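PDB 2ZWI: alpha-/beta-galactoside alpha-2,3-sialyltransferase from Photobacterium phosphoreum, which probably transfers sialic acid from CMP-sialic acid to terminal alpha- or beta-linked galactose, forming an alpha-2,3 linkage. Local coordinates for residues V9-L14 / K56-L61; Q18-I23 / N216-N221; N108-G113 / K196-D201. All blocks are in the same frame, centred on the assembly; numbering follows the deposited sequence.

In the fold
All three contacts lie in the domain of the GT-B fold built on the seven-stranded parallel sheet. Contact 1 packs helix 58-70 against the inner strand 3-10 and is partly buried; methyl packing forms its inner part, and two arginines bound to one acid form its outer part. Contacts 2 and 3 are buried, and a methionine carries each. In contact 2 it lies over a phenylalanine ring between two helices; in contact 3 its methyl group meets backbone at the end of strand 104-110. Strand 3-10 runs on into helix 14-26, so contacts 1 and 2 hold consecutive elements, while contacts 1 and 3 share the sheet. T13 of contact 1 reaches the CMP pocket.

Contact 1: V9-L14 / K56-L61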
loop_
_atom_site.group_PDB
_atom_site.type_symbol
_atom_site.label_atom_id
_atom_site.label_comp_id
_atom_site.label_asym_id
_atom_site.label_seq_id
_atom_site.Cartn_x
_atom_site.Cartn_y
_atom_site.Cartn_z
ATOM N N VAL A 9 -7.077 -2.512 -10.947
ATOM C CA VAL A 9 -6.117 -1.503 -11.394
ATOM C C VAL A 9 -5.260 -0.975 -10.236
ATOM O O VAL A 9 -5.726 -0.905 -9.087
ATOM C CB VAL A 9 -6.796 -0.318 -12.144
ATOM C CG1 VAL A 9 -7.339 -0.759 -13.518
ATOM C CG2 VAL A 9 -7.918 0.312 -11.300
ATOM N N ASP A 10 -4.005 -0.650 -10.550
ATOM C CA ASP A 10 -3.043 -0.062 -9.602
ATOM C C ASP A 10 -1.804 0.449 -10.324
ATOM O O ASP A 10 -1.343 -0.144 -11.296
ATOM C CB ASP A 10 -2.601 -1.065 -8.527
ATOM C CG ASP A 10 -1.704 -0.434 -7.452
ATOM O OD1 ASP A 10 -1.848 0.767 -7.140
ATOM O OD2 ASP A 10 -0.842 -1.152 -6.904
ATOM N N ARG A 11 -1.259 1.542 -9.802
ATOM C CA ARG A 11 -0.020 2.145 -10.291
ATOM C C ARG A 11 1.167 1.816 -9.403
ATOM O O ARG A 11 2.318 1.928 -9.831
ATOM C CB ARG A 11 -0.168 3.667 -10.312
ATOM C CG ARG A 11 -1.326 4.165 -11.104
ATOM C CD ARG A 11 -1.104 5.617 -11.439
ATOM N NE ARG A 11 -2.291 6.179 -12.065
ATOM C CZ ARG A 11 -2.360 7.402 -12.578
ATOM N NH1 ARG A 11 -3.494 7.824 -13.123
ATOM N NH2 ARG A 11 -1.300 8.201 -12.540
ATOM N N ALA A 12 0.886 1.459 -8.152
ATOM C CA ALA A 12 1.929 1.243 -7.145
ATOM C C ALA A 12 2.177 -0.250 -6.937
ATOM O O ALA A 12 2.173 -1.015 -7.905
ATOM C CB ALA A 12 1.531 1.919 -5.837
ATOM N N THR A 13 2.384 -0.675 -5.686
ATOM C CA THR A 13 2.568 -2.105 -5.411
ATOM C C THR A 13 1.640 -2.660 -4.333
ATOM O O THR A 13 1.213 -3.813 -4.438
ATOM C CB THR A 13 4.026 -2.466 -5.039
ATOM O OG1 THR A 13 4.514 -1.516 -4.101
ATOM C CG2 THR A 13 4.919 -2.444 -6.261
ATOM N N LEU A 14 1.352 -1.858 -3.300
ATOM C CA LEU A 14 0.574 -2.332 -2.152
ATOM C C LEU A 14 -0.832 -2.763 -2.572
ATOM O O LEU A 14 -1.226 -3.890 -2.273
ATOM C CB LEU A 14 0.541 -1.309 -1.005
ATOM C CG LEU A 14 -0.549 -1.445 0.081
ATOM C CD1 LEU A 14 -0.397 -2.700 0.916
ATOM C CD2 LEU A 14 -0.553 -0.207 0.973
ATOM N N LYS A 56 -2.091 -3.571 -20.746
ATOM C CA LYS A 56 -0.908 -2.767 -20.457
ATOM C C LYS A 56 -1.259 -1.355 -20.017
ATOM O O LYS A 56 -0.460 -0.703 -19.345
ATOM C CB LYS A 56 0.027 -2.716 -21.668
ATOM C CG LYS A 56 0.777 -4.011 -21.940
ATOM C CD LYS A 56 1.158 -4.085 -23.411
ATOM C CE LYS A 56 1.997 -5.315 -23.725
ATOM N NZ LYS A 56 3.432 -5.077 -23.415
ATOM N N ASN A 57 -2.442 -0.875 -20.399
ATOM C CA ASN A 57 -2.891 0.449 -19.971
ATOM C C ASN A 57 -4.399 0.565 -19.757
ATOM O O ASN A 57 -5.175 -0.278 -20.219
ATOM C CB ASN A 57 -2.390 1.532 -20.938
ATOM C CG ASN A 57 -2.817 1.276 -22.369
ATOM O OD1 ASN A 57 -4.001 1.131 -22.660
ATOM N ND2 ASN A 57 -1.845 1.223 -23.275
ATOM N N ARG A 58 -4.789 1.624 -19.054
ATOM C CA ARG A 58 -6.186 1.908 -18.732
ATOM C C ARG A 58 -7.119 2.079 -19.956
ATOM O O ARG A 58 -8.208 1.492 -19.976
ATOM C CB ARG A 58 -6.266 3.114 -17.791
ATOM C CG ARG A 58 -7.544 3.199 -16.957
ATOM C CD ARG A 58 -7.616 4.544 -16.205
ATOM N NE ARG A 58 -7.778 5.680 -17.114
ATOM C CZ ARG A 58 -7.542 6.956 -16.805
ATOM N NH1 ARG A 58 -7.741 7.898 -17.723
ATOM N NH2 ARG A 58 -7.118 7.303 -15.593
ATOM N N PRO A 59 -6.714 2.873 -20.977
ATOM C CA PRO A 59 -7.633 2.955 -22.120
ATOM C C PRO A 59 -7.896 1.618 -22.847
ATOM O O PRO A 59 -9.007 1.424 -23.354
ATOM C CB PRO A 59 -6.981 4.000 -23.044
ATOM C CG PRO A 59 -5.554 4.055 -22.627
ATOM C CD PRO A 59 -5.528 3.730 -21.163
ATOM N N GLU A 60 -6.924 0.699 -22.874
ATOM C CA GLU A 60 -7.172 -0.629 -23.466
ATOM C C GLU A 60 -8.158 -1.446 -22.636
ATOM O O GLU A 60 -9.032 -2.106 -23.186
ATOM C CB GLU A 60 -5.888 -1.441 -23.677
ATOM C CG GLU A 60 -4.979 -0.973 -24.837
ATOM C CD GLU A 60 -5.708 -0.747 -26.164
ATOM O OE1 GLU A 60 -5.446 0.303 -26.795
ATOM O OE2 GLU A 60 -6.531 -1.600 -26.588
ATOM N N LEU A 61 -8.011 -1.400 -21.316
ATOM C CA LEU A 61 -8.908 -2.129 -20.416
ATOM C C LEU A 61 -10.342 -1.639 -20.577
ATOM O O LEU A 61 -11.284 -2.438 -20.672
ATOM C CB LEU A 61 -8.435 -2.032 -18.955
ATOM C CG LEU A 61 -9.265 -2.772 -17.891
ATOM C CD1 LEU A 61 -8.395 -3.190 -16.703
ATOM C CD2 LEU A 61 -10.454 -1.923 -17.422
#
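V9 and L61 meet methyl to methyl, CG1 of the valine lying 4.1 Å from CD1 of the leucine, with the two side chains slanted across one another. V9 sits on strand 3-10 and L61 in the first turn of helix 58-70. With its CG anti to the backbone N (chi1 -179°), L61 sends its branch from the helix toward the sheet, where CD1 finds the valine. A second pair lies further out. The guanidinium groups of R11 and R58 come together with R11 NH1 4.4 Å from R58 NH2; the R58 nitrogen lies at the edge of the R11 group, near its plane, whereas R11 NH1 stands oblique to the R58 group. Both of these nitrogens form salt bridges with OD2 of D88, which probably offsets much of their charge. R11 also makes a cation-pi contact with W85. Each backbone is shaped by a side-chain acceptor of its own. In an Asx turn, A12 N donates to D10 OD1 over 3.0 Å, approaching from above the carboxylate plane, and N82 ND2 binds the same oxygen. N57 provides the N-cap of helix 58-70: its OD1 takes the E60 N-H at 3.0 Å, the donor lying almost on the extension of the C=O bond. Beyond the turn, T13 OG1 makes a weak hydrogen bond to O2' of bound CMP, well away from the packing. Helix 58-70 is the connection of a beta-alpha-beta crossover between strands 52-54 and 74-82; L61 also rests on L33 and S35 of strand 31-36, while I92 of helix 86-98 touches V9, and N91 of that helix touches R58.

Contact 2: Q18-I23 / N216-N221; sequences QQMTQI and NFTGFN
The hydroxyl OG1 of T218, whose methyl group touches M20 across the contact, is gripped by several backbone groups at the end of helix 208-218. It accepts from F220 N at 3.2 Å, which makes an ST turn, and is hydrogen-bonded to the carbonyl of F214, with a weaker bond to that of Y215. The hydroxyl sits between the backbone N and the carbonyl carbon (chi1 55°), a rotamer that lets it reach back to the preceding helical turn as well as forward to F220. G219 leaves the helix with positive phi, and N221 OD1 caps E223 N ahead of helix 223-230. Against this helix end packs helix 14-26, which follows strand 3-10 of the parallel sheet in the GT-B fold. M20 does most of the touching. Its chain is extended beyond CG and slides past F217 in the opposite direction, bringing successive atoms over different parts of that residue. CG lies over one face of the ring, displaced toward the rim, as a CH-pi contact 4.3 Å from the ring centroid. SD stands oblique to the ring in a Met-aromatic contact and packs 3.8 Å from F217 CB. The methyl end goes past the ring altogether, toward the backbone. I23, one helical turn after M20, adds a looser touch, its CG2 4.5 Å from F217 CE2 and oblique to the ring. L46 and I50 of helix 44-50 also pack on the phenylalanine, while W36 of strand 31-36 packs on M20. T218 CG2 rests 3.7 Å from M20 SD, and the methionine methyl CE comes equally near, at 3.7 Å, to the carbonyl oxygen of F217.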
loop_
_atom_site.group_PDB
_atom_site.type_symbol
_atom_site.label_atom_id
_atom_site.label_comp_id
_atom_site.label_asym_id
_atom_site.label_seq_id
_atom_site.Cartn_x
_atom_site.Cartn_y
_atom_site.Cartn_z
ATOM N N GLN A 18 -2.274 -6.737 -2.351
ATOM C CA GLN A 18 -3.557 -6.994 -1.687
ATOM C C GLN A 18 -4.636 -7.485 -2.671
ATOM O O GLN A 18 -5.420 -8.386 -2.358
ATOM C CB GLN A 18 -4.026 -5.755 -0.922
ATOM C CG GLN A 18 -3.301 -5.546 0.424
ATOM C CD GLN A 18 -3.827 -6.458 1.523
ATOM O OE1 GLN A 18 -3.127 -6.763 2.487
ATOM N NE2 GLN A 18 -5.068 -6.883 1.389
ATOM N N GLN A 19 -4.668 -6.911 -3.867
ATOM C CA GLN A 19 -5.624 -7.368 -4.876
ATOM C C GLN A 19 -5.334 -8.796 -5.322
ATOM O O GLN A 19 -6.252 -9.611 -5.385
ATOM C CB GLN A 19 -5.687 -6.415 -6.072
ATOM C CG GLN A 19 -6.379 -5.078 -5.795
ATOM C CD GLN A 19 -6.177 -4.097 -6.936
ATOM O OE1 GLN A 19 -5.875 -4.497 -8.059
ATOM N NE2 GLN A 19 -6.344 -2.812 -6.659
ATOM N N MET A 20 -4.066 -9.110 -5.600
ATOM C CA MET A 20 -3.666 -10.490 -5.940
ATOM C C MET A 20 -4.140 -11.457 -4.854
ATOM O O MET A 20 -4.734 -12.494 -5.130
ATOM C CB MET A 20 -2.142 -10.604 -6.088
ATOM C CG MET A 20 -1.538 -9.906 -7.297
ATOM S SD MET A 20 0.259 -9.813 -7.166
ATOM C CE MET A 20 0.687 -9.222 -8.797
ATOM N N THR A 21 -3.891 -11.090 -3.605
ATOM C CA THR A 21 -4.234 -11.947 -2.477
ATOM C C THR A 21 -5.751 -12.199 -2.347
ATOM O O THR A 21 -6.164 -13.315 -2.067
ATOM C CB THR A 21 -3.631 -11.392 -1.174
ATOM O OG1 THR A 21 -2.223 -11.171 -1.365
ATOM C CG2 THR A 21 -3.816 -12.365 -0.042
ATOM N N GLN A 22 -6.566 -11.163 -2.560
ATOM C CA GLN A 22 -8.030 -11.310 -2.546
ATOM C C GLN A 22 -8.548 -12.211 -3.672
ATOM O O GLN A 22 -9.443 -13.043 -3.453
ATOM C CB GLN A 22 -8.707 -9.934 -2.623
ATOM C CG GLN A 22 -8.298 -8.961 -1.506
ATOM C CD GLN A 22 -9.057 -9.181 -0.207
ATOM O OE1 GLN A 22 -8.938 -10.225 0.436
ATOM N NE2 GLN A 22 -9.837 -8.179 0.193
ATOM N N ILE A 23 -7.997 -12.043 -4.875
ATOM C CA ILE A 23 -8.351 -12.887 -6.022
ATOM C C ILE A 23 -8.112 -14.346 -5.639
ATOM O O ILE A 23 -8.999 -15.182 -5.799
ATOM C CB ILE A 23 -7.524 -12.544 -7.294
ATOM C CG1 ILE A 23 -8.015 -11.234 -7.928
ATOM C CG2 ILE A 23 -7.560 -13.719 -8.306
ATOM C CD1 ILE A 23 -7.027 -10.610 -8.960
ATOM N N ASN A 216 3.568 -17.198 -8.036
ATOM C CA ASN A 216 3.518 -17.023 -9.493
ATOM C C ASN A 216 3.140 -15.603 -9.939
ATOM O O ASN A 216 3.760 -15.053 -10.845
ATOM C CB ASN A 216 2.607 -18.063 -10.142
ATOM C CG ASN A 216 3.216 -19.456 -10.140
ATOM O OD1 ASN A 216 4.434 -19.615 -10.079
ATOM N ND2 ASN A 216 2.362 -20.477 -10.201
ATOM N N PHE A 217 2.119 -15.032 -9.305
ATOM C CA PHE A 217 1.710 -13.637 -9.521
ATOM C C PHE A 217 2.832 -12.615 -9.298
ATOM O O PHE A 217 3.027 -11.706 -10.098
ATOM C CB PHE A 217 0.575 -13.283 -8.553
ATOM C CG PHE A 217 -0.786 -13.353 -9.153
ATOM C CD1 PHE A 217 -1.043 -12.793 -10.407
ATOM C CD2 PHE A 217 -1.834 -13.924 -8.438
ATOM C CE1 PHE A 217 -2.314 -12.832 -10.956
ATOM C CE2 PHE A 217 -3.120 -13.971 -8.970
ATOM C CZ PHE A 217 -3.361 -13.422 -10.236
ATOM N N THR A 218 3.545 -12.777 -8.188
ATOM C CA THR A 218 4.521 -11.797 -7.722
ATOM C C THR A 218 5.927 -12.054 -8.252
ATOM O O THR A 218 6.775 -11.148 -8.263
ATOM C CB THR A 218 4.584 -11.789 -6.181
ATOM O OG1 THR A 218 4.862 -13.116 -5.714
ATOM C CG2 THR A 218 3.260 -11.313 -5.594
ATOM N N GLY A 219 6.177 -13.292 -8.676
ATOM C CA GLY A 219 7.523 -13.729 -9.047
ATOM C C GLY A 219 8.419 -13.854 -7.827
ATOM O O GLY A 219 9.640 -13.881 -7.953
ATOM N N PHE A 220 7.813 -13.918 -6.642
ATOM C CA PHE A 220 8.568 -13.995 -5.396
ATOM C C PHE A 220 8.277 -15.281 -4.632
ATOM O O PHE A 220 7.121 -15.650 -4.443
ATOM C CB PHE A 220 8.304 -12.780 -4.492
ATOM C CG PHE A 220 8.922 -12.909 -3.121
ATOM C CD1 PHE A 220 10.304 -12.780 -2.943
ATOM C CD2 PHE A 220 8.134 -13.196 -2.015
ATOM C CE1 PHE A 220 10.877 -12.921 -1.686
ATOM C CE2 PHE A 220 8.709 -13.348 -0.746
ATOM C CZ PHE A 220 10.081 -13.208 -0.587
ATOM N N ASN A 221 9.340 -15.940 -4.180
ATOM C CA ASN A 221 9.242 -17.142 -3.362
ATOM C C ASN A 221 10.147 -16.932 -2.161
ATOM O O ASN A 221 11.330 -16.635 -2.343
ATOM C CB ASN A 221 9.714 -18.360 -4.170
ATOM C CG ASN A 221 9.479 -19.669 -3.458
ATOM O OD1 ASN A 221 9.827 -19.835 -2.291
ATOM N ND2 ASN A 221 8.906 -20.630 -4.179
#

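Contact 3: N108-G113 / K196-D201; sequences NFYDDG and KQMKWD
M198 reaches across to Y110 and D111 from just beyond strand 195-197, the edge strand of the sheet. Before it, K196 turns its side chain onto T169, and Q197 uses its amide to tie the chain down: NE2 donates to M198 O at 2.9 Å, in the carbonyl plane and on a lone pair, and also to L173 O, while OE1 accepts from A175 N. M198 itself makes the contact. With CG anti to the carbonyl carbon (chi1 -81°) and the chain extended beyond it, the side chain carries its terminal methyl to the point where strand 104-110 ends. There CE lies 3.5 Å from D111 N and 4.0 Å from Y110 CB, and it meets the tyrosine ring at its edge, near the ring plane. D111 CB, 4.1 Å from CE, lies on much the same side as D111 N; the D111 carboxylate is held by the hydroxyls of Y117 and Y160 and by L173 N. Further along, W200 packs not on 108-113 but on L14 and Q18 of helix 14-26 and on E306, I309 and M310 of helix 305-310. Strand 168-172 runs between strands 104-110 and 195-197 in the parallel sheet; its H171 stacks on the Y110 ring, and P15 and Q18 of helix 14-26 also touch that tyrosine.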
loop_
_atom_site.group_PDB
_atom_site.type_symbol
_atom_site.label_atom_id
_atom_site.label_comp_id
_atom_site.label_asym_id
_atom_site.label_seq_id
_atom_site.Cartn_x
_atom_site.Cartn_y
_atom_site.Cartn_z
ATOM N N ASN A 108 -13.950 -1.198 -4.527
ATOM C CA ASN A 108 -12.989 -1.524 -3.478
ATOM C C ASN A 108 -11.737 -0.671 -3.685
ATOM O O ASN A 108 -11.038 -0.842 -4.699
ATOM C CB ASN A 108 -12.615 -3.014 -3.527
ATOM C CG ASN A 108 -13.798 -3.927 -3.228
ATOM O OD1 ASN A 108 -14.294 -4.638 -4.111
ATOM N ND2 ASN A 108 -14.258 -3.906 -1.989
ATOM N N PHE A 109 -11.467 0.242 -2.748
ATOM C CA PHE A 109 -10.258 1.067 -2.775
ATOM C C PHE A 109 -9.213 0.558 -1.764
ATOM O O PHE A 109 -9.525 0.335 -0.595
ATOM C CB PHE A 109 -10.577 2.532 -2.455
ATOM C CG PHE A 109 -11.308 3.269 -3.549
ATOM C CD1 PHE A 109 -10.609 3.827 -4.625
ATOM C CD2 PHE A 109 -12.691 3.436 -3.491
ATOM C CE1 PHE A 109 -11.283 4.523 -5.648
ATOM C CE2 PHE A 109 -13.375 4.141 -4.495
ATOM C CZ PHE A 109 -12.664 4.682 -5.579
ATOM N N TYR A 110 -7.986 0.371 -2.222
ATOM C CA TYR A 110 -6.871 -0.045 -1.380
ATOM C C TYR A 110 -5.876 1.097 -1.237
ATOM O O TYR A 110 -5.442 1.654 -2.247
ATOM C CB TYR A 110 -6.170 -1.246 -2.026
ATOM C CG TYR A 110 -7.027 -2.487 -2.080
ATOM C CD1 TYR A 110 -7.975 -2.667 -3.094
ATOM C CD2 TYR A 110 -6.892 -3.475 -1.116
ATOM C CE1 TYR A 110 -8.771 -3.809 -3.135
ATOM C CE2 TYR A 110 -7.686 -4.628 -1.149
ATOM C CZ TYR A 110 -8.613 -4.776 -2.149
ATOM O OH TYR A 110 -9.365 -5.903 -2.162
ATOM N N ASP A 111 -5.522 1.456 0.003
ATOM C CA ASP A 111 -4.540 2.524 0.250
ATOM C C ASP A 111 -3.263 2.301 -0.554
ATOM O O ASP A 111 -2.833 1.170 -0.706
ATOM C CB ASP A 111 -4.152 2.584 1.737
ATOM C CG ASP A 111 -5.253 3.148 2.621
ATOM O OD1 ASP A 111 -6.219 3.754 2.101
ATOM O OD2 ASP A 111 -5.129 2.972 3.858
ATOM N N ASP A 112 -2.655 3.395 -1.022
ATOM C CA ASP A 112 -1.399 3.378 -1.794
ATOM C C ASP A 112 -0.173 3.177 -0.889
ATOM O O ASP A 112 0.786 2.501 -1.267
ATOM C CB ASP A 112 -1.306 4.701 -2.578
ATOM C CG ASP A 112 -0.017 4.863 -3.363
ATOM O OD1 ASP A 112 -0.027 4.591 -4.579
ATOM O OD2 ASP A 112 0.997 5.308 -2.778
ATOM N N GLY A 113 -0.211 3.776 0.301
ATOM C CA GLY A 113 0.927 3.793 1.212
ATOM C C GLY A 113 0.814 4.947 2.191
ATOM O O GLY A 113 -0.282 5.280 2.649
ATOM N N LYS A 196 -12.538 -1.585 5.915
ATOM C CA LYS A 196 -11.912 -2.859 6.283
ATOM C C LYS A 196 -10.453 -2.608 6.628
ATOM O O LYS A 196 -9.792 -1.816 5.963
ATOM C CB LYS A 196 -11.964 -3.862 5.128
ATOM C CG LYS A 196 -13.290 -4.583 4.984
ATOM C CD LYS A 196 -13.277 -5.570 3.848
ATOM C CE LYS A 196 -14.645 -6.220 3.715
ATOM N NZ LYS A 196 -14.644 -7.226 2.639
ATOM N N GLN A 197 -9.977 -3.269 7.683
ATOM C CA GLN A 197 -8.552 -3.323 8.017
ATOM C C GLN A 197 -7.871 -4.297 7.062
ATOM O O GLN A 197 -8.291 -5.449 6.949
ATOM C CB GLN A 197 -8.355 -3.766 9.480
ATOM C CG GLN A 197 -6.899 -4.096 9.871
ATOM C CD GLN A 197 -5.970 -2.927 9.641
ATOM O OE1 GLN A 197 -6.256 -1.800 10.050
ATOM N NE2 GLN A 197 -4.872 -3.175 8.945
ATOM N N MET A 198 -6.839 -3.830 6.354
ATOM C CA MET A 198 -6.038 -4.731 5.517
ATOM C C MET A 198 -5.502 -5.880 6.360
ATOM O O MET A 198 -4.935 -5.653 7.444
ATOM C CB MET A 198 -4.869 -4.010 4.851
ATOM C CG MET A 198 -5.238 -3.245 3.604
ATOM S SD MET A 198 -3.763 -2.532 2.869
ATOM C CE MET A 198 -4.445 -1.508 1.582
ATOM N N LYS A 199 -5.706 -7.103 5.871
ATOM C CA LYS A 199 -5.215 -8.306 6.547
ATOM C C LYS A 199 -3.956 -8.857 5.883
ATOM O O LYS A 199 -3.753 -8.699 4.673
ATOM C CB LYS A 199 -6.300 -9.388 6.615
ATOM C CG LYS A 199 -7.579 -8.931 7.316
ATOM C CD LYS A 199 -7.333 -8.395 8.732
ATOM C CE LYS A 199 -7.077 -9.517 9.724
ATOM N NZ LYS A 199 -7.328 -9.055 11.118
ATOM N N TRP A 200 -3.114 -9.503 6.684
ATOM C CA TRP A 200 -1.820 -9.989 6.217
ATOM C C TRP A 200 -1.560 -11.450 6.613
ATOM O O TRP A 200 -0.456 -11.981 6.425
ATOM C CB TRP A 200 -0.697 -9.064 6.718
ATOM C CG TRP A 200 -0.799 -7.630 6.178
ATOM C CD1 TRP A 200 -1.302 -6.538 6.831
ATOM C CD2 TRP A 200 -0.388 -7.162 4.880
ATOM N NE1 TRP A 200 -1.232 -5.423 6.023
ATOM C CE2 TRP A 200 -0.678 -5.777 4.822
ATOM C CE3 TRP A 200 0.202 -7.775 3.767
ATOM C CZ2 TRP A 200 -0.410 -4.998 3.693
ATOM C CZ3 TRP A 200 0.464 -7.001 2.630
ATOM C CH2 TRP A 200 0.169 -5.621 2.613
ATOM N N ASP A 201 -2.592 -12.106 7.123
ATOM C CA ASP A 201 -2.470 -13.471 7.650
ATOM C C ASP A 201 -3.175 -14.488 6.756
ATOM O O ASP A 201 -3.560 -15.562 7.220
ATOM C CB ASP A 201 -3.036 -13.528 9.074
ATOM C CG ASP A 201 -4.503 -13.116 9.144
ATOM O OD1 ASP A 201 -5.092 -12.726 8.108
ATOM O OD2 ASP A 201 -5.084 -13.188 10.249
#